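Local coordinates for protein TSE2 (Pseudomonas aeruginosa, PDB 5AKO) that is a toxin delivered by the H1 type VI secretion system into recipient cells, where it likely acts as a NAD-dependent cytotoxin, at residues N163-R166 / N167-R171. Residues are numbered along the deposited sequence; the frame is centred on the assembly and turned at random.
Sequences NFVR and NAIRR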
loop_
_atom_site.group_PDB
_atom_site.type_symbol
_atom_site.label_atom_id
_atom_site.label_comp_id
_atom_site.label_asym_id
_atom_site.label_seq_id
_atom_site.Cartn_x
_atom_site.Cartn_y
_atom_site.Cartn_z
ATOM N N ASN C 163 11.343 24.761 21.792
ATOM C CA ASN C 163 10.838 26.118 21.786
ATOM C C ASN C 163 9.374 26.219 21.460
ATOM O O ASN C 163 8.709 27.114 21.948
ATOM C CB ASN C 163 11.624 27.000 20.826
ATOM C CG ASN C 163 13.041 27.240 21.301
ATOM O OD1 ASN C 163 13.369 26.984 22.457
ATOM N ND2 ASN C 163 13.879 27.689 20.417
ATOM N N PHE C 164 8.856 25.299 20.652
ATOM C CA PHE C 164 7.439 25.295 20.349
ATOM C C PHE C 164 6.613 24.970 21.598
ATOM O O PHE C 164 5.538 25.532 21.811
ATOM C CB PHE C 164 7.118 24.280 19.244
ATOM C CG PHE C 164 5.844 24.586 18.451
ATOM C CD1 PHE C 164 4.985 25.586 18.810
ATOM C CD2 PHE C 164 5.558 23.887 17.323
ATOM C CE1 PHE C 164 3.847 25.832 18.081
ATOM C CE2 PHE C 164 4.441 24.168 16.563
ATOM C CZ PHE C 164 3.568 25.130 16.964
ATOM N N VAL C 165 7.076 24.029 22.399
ATOM C CA VAL C 165 6.423 23.726 23.677
ATOM C C VAL C 165 6.390 24.968 24.562
ATOM O O VAL C 165 5.350 25.317 25.119
ATOM C CB VAL C 165 7.168 22.622 24.438
ATOM C CG1 VAL C 165 6.633 22.484 25.850
ATOM C CG2 VAL C 165 7.073 21.291 23.698
ATOM N N ARG C 166 7.523 25.648 24.663
ATOM C CA ARG C 166 7.645 26.823 25.520
ATOM C C ARG C 166 6.742 27.939 25.022
ATOM O O ARG C 166 6.113 28.604 25.824
ATOM C CB ARG C 166 9.092 27.340 25.523
ATOM C CG ARG C 166 10.128 26.399 26.119
ATOM C CD ARG C 166 11.482 27.102 26.091
ATOM N NE ARG C 166 12.591 26.196 26.293
ATOM C CZ ARG C 166 13.147 25.897 27.464
ATOM N NH1 ARG C 166 12.694 26.404 28.603
ATOM N NH2 ARG C 166 14.169 25.044 27.513
ATOM N N ASN C 167 6.673 28.145 23.703
ATOM C CA ASN C 167 5.786 29.179 23.139
ATOM C C ASN C 167 4.351 28.888 23.498
ATOM O O ASN C 167 3.557 29.821 23.783
ATOM C CB ASN C 167 5.916 29.276 21.617
ATOM C CG ASN C 167 7.284 29.736 21.171
ATOM O OD1 ASN C 167 8.143 30.054 21.986
ATOM N ND2 ASN C 167 7.512 29.713 19.862
ATOM N N ALA C 168 4.016 27.600 23.514
ATOM C CA ALA C 168 2.624 27.191 23.757
ATOM C C ALA C 168 2.198 27.474 25.190
ATOM O O ALA C 168 1.072 27.872 25.452
ATOM C CB ALA C 168 2.440 25.712 23.426
ATOM N N ILE C 169 3.125 27.253 26.110
ATOM C CA ILE C 169 2.905 27.536 27.529
ATOM C C ILE C 169 2.761 29.065 27.792
ATOM O O ILE C 169 1.748 29.513 28.328
ATOM C CB ILE C 169 4.040 26.931 28.347
ATOM C CG1 ILE C 169 4.002 25.400 28.196
ATOM C CG2 ILE C 169 3.917 27.335 29.822
ATOM C CD1 ILE C 169 5.285 24.706 28.621
ATOM N N ARG C 170 3.730 29.858 27.348
ATOM C CA ARG C 170 3.562 31.330 27.321
ATOM C C ARG C 170 2.184 31.732 26.795
ATOM O O ARG C 170 1.457 32.480 27.441
ATOM C CB ARG C 170 4.634 32.010 26.468
ATOM C CG ARG C 170 5.998 32.049 27.130
ATOM C CD ARG C 170 7.130 32.385 26.163
ATOM N NE ARG C 170 8.411 31.929 26.722
ATOM C CZ ARG C 170 9.376 31.298 26.045
ATOM N NH1 ARG C 170 9.242 31.005 24.745
ATOM N NH2 ARG C 170 10.483 30.937 26.680
ATOM N N ARG C 171 1.814 31.201 25.641
ATOM C CA ARG C 171 0.538 31.542 25.009
ATOM C C ARG C 171 -0.656 31.068 25.812
ATOM O O ARG C 171 -1.692 31.726 25.788
ATOM C CB ARG C 171 0.486 30.980 23.604
ATOM C CG ARG C 171 -0.791 31.229 22.873
ATOM C CD ARG C 171 -0.947 32.670 22.444
ATOM N NE ARG C 171 -2.315 32.810 22.027
ATOM C CZ ARG C 171 -3.058 33.910 22.169
ATOM N NH1 ARG C 171 -2.554 35.059 22.646
ATOM N NH2 ARG C 171 -4.328 33.852 21.818
#
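Arg170 folds back one turn over Arg166 on the C-terminal alpha-helix, 154-176, of this ADP-ribosyltransferase-family toxin. Four i to i+4 backbone hydrogen bonds join 163-166 to 167-171, from Asn167 N to Asn163 O at 2.9 Å up to Arg170 N to Arg166 O, the straightest at 164°.

Outward from its backbone, Arg170 runs CB, CG and CD past the carbonyl oxygen of Arg166, CB lying 3.8 Å from that O. CG sits beside the backbone N (chi1 -74°), and the extended chain from there carries the guanidinium back toward the preceding turn. CZ then meets Arg166 CB, which covers one guanidinium face, with NH1 3.7 Å from that CB; NH2 reaches Arg166 CD at 4.0 Å. Although the two guanidinium planes are 16° apart, the groups do not stack: Arg166 NE and Arg170 NH2 stay 5.2 Å apart, and Arg170 meets the aliphatic part of Arg166. Asn167 OD1 lies in plane at the edge of the Arg170 group, while ND2 of Asn167 is hydrogen-bonded to the backbone O of Asp123.

Elsewhere round the helix, Val165 and Ala168 pack on Phe116 of strand 114-118. Val165 and Ile169 project alike from successive turns, and Val165 CG1 touches Ile169 CD1 at 3.8 Å.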